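Local coordinates for XRE family transcriptional regulator (Pseudomonas putida, PDB 6F8H), which is the antitoxin GraA, a HigA-type helix-turn-helix regulator that probably binds DNA and counteracts the toxin GraT, at residues Ala34-Ala39 / Ile67-Thr72. Residues are numbered along the deposited sequence; the frame is centred on the assembly and turned at random.
Sequences AALARA and ICLDTT
Cys68 puts its sulfur against the methyl of Ala39 and one methyl of Leu36. The SG lies 3.7 Å from CB of Ala39 and 4.0 Å from CD1 of Leu36. Touching both, this sulfur lies between helix 33-40 and the end of helix 59-69. SG stands anti to the backbone N of Cys68 (chi1 -180°), which directs it at helix 33-40. Ala39 meets it with a single methyl, and here the two backbones come close, with CA of Ala39 and CA of Cys68 6.6 Å apart. Leu36 reaches in from one turn earlier. Its CG is also anti to the backbone N (chi1 -179°), and the CD1 branch does the touching. The same CD1 meets CD2 of Leu69 at 4.1 Å, the two leucine side chains crossing at about a right angle. No hydrogen bond joins the two segments. All four touching residues are buried, and the contact is small and apolar. The contact belongs to the helix-turn-helix domain. Helix 33-40 is probably the first helix of the helix-turn-helix pair, with helix 44-51 the second; Leu36 touches Val47 of the latter. Leu103 of the second subunit packs on Leu36 and Ala39, the same two residues that meet Cys68. From helix 17-29, Leu21 touches both Leu36 and Leu69, so helices 17-29, 33-40, 44-51 and 59-69 all meet around Leu36.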
loop_
_atom_site.group_PDB
_atom_site.type_symbol
_atom_site.label_atom_id
_atom_site.label_comp_id
_atom_site.label_asym_id
_atom_site.label_seq_id
_atom_site.Cartn_x
_atom_site.Cartn_y
_atom_site.Cartn_z
ATOM N N ALA A 34 -15.951 6.282 -18.086
ATOM C CA ALA A 34 -17.138 5.444 -17.948
ATOM C C ALA A 34 -16.922 4.074 -18.573
ATOM O O ALA A 34 -17.334 3.049 -18.008
ATOM C CB ALA A 34 -18.357 6.127 -18.574
ATOM N N ALA A 35 -16.285 4.042 -19.740
ATOM C CA ALA A 35 -15.974 2.755 -20.358
ATOM C C ALA A 35 -15.091 1.907 -19.433
ATOM O O ALA A 35 -15.356 0.711 -19.215
ATOM C CB ALA A 35 -15.311 2.954 -21.706
ATOM N N LEU A 36 -14.072 2.522 -18.839
ATOM C CA LEU A 36 -13.182 1.767 -17.950
ATOM C C LEU A 36 -13.948 1.250 -16.740
ATOM O O LEU A 36 -13.819 0.076 -16.356
ATOM C CB LEU A 36 -11.994 2.628 -17.507
ATOM C CG LEU A 36 -11.006 1.923 -16.596
ATOM C CD1 LEU A 36 -10.425 0.640 -17.247
ATOM C CD2 LEU A 36 -9.910 2.879 -16.170
ATOM N N ALA A 37 -14.767 2.129 -16.157
ATOM C CA ALA A 37 -15.585 1.788 -14.980
ATOM C C ALA A 37 -16.498 0.596 -15.222
ATOM O O ALA A 37 -16.587 -0.301 -14.382
ATOM C CB ALA A 37 -16.427 3.000 -14.537
ATOM N N ARG A 38 -17.208 0.612 -16.347
ATOM C CA ARG A 38 -18.085 -0.503 -16.684
ATOM C C ARG A 38 -17.309 -1.830 -16.742
ATOM O O ARG A 38 -17.769 -2.848 -16.209
ATOM C CB ARG A 38 -18.795 -0.272 -18.015
ATOM C CG ARG A 38 -19.797 -1.398 -18.345
ATOM C CD ARG A 38 -20.364 -1.329 -19.762
ATOM N NE ARG A 38 -20.775 0.032 -20.120
ATOM C CZ ARG A 38 -21.536 0.338 -21.170
ATOM N NH1 ARG A 38 -21.997 -0.630 -21.962
ATOM N NH2 ARG A 38 -21.842 1.608 -21.420
ATOM N N ALA A 39 -16.130 -1.818 -17.370
ATOM C CA ALA A 39 -15.351 -3.044 -17.496
ATOM C C ALA A 39 -14.783 -3.477 -16.139
ATOM O O ALA A 39 -14.702 -4.674 -15.842
ATOM C CB ALA A 39 -14.230 -2.869 -18.531
ATOM N N ILE A 67 -7.161 -7.759 -13.996
ATOM C CA ILE A 67 -7.988 -8.540 -14.902
ATOM C C ILE A 67 -8.362 -7.715 -16.117
ATOM O O ILE A 67 -8.205 -8.153 -17.251
ATOM C CB ILE A 67 -9.276 -9.054 -14.216
ATOM C CG1 ILE A 67 -8.906 -10.038 -13.117
ATOM C CG2 ILE A 67 -10.159 -9.764 -15.225
ATOM C CD1 ILE A 67 -10.095 -10.598 -12.406
ATOM N N CYS A 68 -8.826 -6.500 -15.863
ATOM C CA CYS A 68 -9.373 -5.657 -16.911
ATOM C C CYS A 68 -8.323 -5.228 -17.933
ATOM O O CYS A 68 -8.608 -5.178 -19.132
ATOM C CB CYS A 68 -10.040 -4.421 -16.286
ATOM S SG CYS A 68 -10.758 -3.302 -17.479
ATOM N N LEU A 69 -7.109 -4.936 -17.471
ATOM C CA LEU A 69 -6.096 -4.365 -18.362
ATOM C C LEU A 69 -4.903 -5.285 -18.610
ATOM O O LEU A 69 -3.928 -4.862 -19.234
ATOM C CB LEU A 69 -5.582 -3.025 -17.806
ATOM C CG LEU A 69 -6.581 -1.907 -17.518
ATOM C CD1 LEU A 69 -5.917 -0.784 -16.736
ATOM C CD2 LEU A 69 -7.180 -1.375 -18.816
ATOM N N ASP A 70 -4.978 -6.522 -18.115
ATOM C CA ASP A 70 -3.923 -7.528 -18.319
ATOM C C ASP A 70 -2.589 -7.197 -17.635
ATOM O O ASP A 70 -1.530 -7.207 -18.272
ATOM C CB ASP A 70 -3.670 -7.753 -19.815
ATOM C CG ASP A 70 -4.812 -8.476 -20.499
ATOM O OD1 ASP A 70 -5.350 -9.424 -19.886
ATOM O OD2 ASP A 70 -5.167 -8.097 -21.640
ATOM N N THR A 71 -2.639 -6.928 -16.337
ATOM C CA THR A 71 -1.418 -6.695 -15.570
ATOM C C THR A 71 -1.442 -7.596 -14.359
ATOM O O THR A 71 -2.415 -8.308 -14.141
ATOM C CB THR A 71 -1.296 -5.240 -15.088
ATOM O OG1 THR A 71 -2.244 -5.027 -14.037
ATOM C CG2 THR A 71 -1.563 -4.269 -16.220
ATOM N N THR A 72 -0.391 -7.552 -13.555
ATOM C CA THR A 72 -0.485 -8.144 -12.235
ATOM C C THR A 72 -1.168 -7.123 -11.309
ATOM O O THR A 72 -1.183 -5.932 -11.614
ATOM C CB THR A 72 0.886 -8.515 -11.675
ATOM O OG1 THR A 72 1.606 -7.318 -11.357
ATOM C CG2 THR A 72 1.680 -9.360 -12.691
#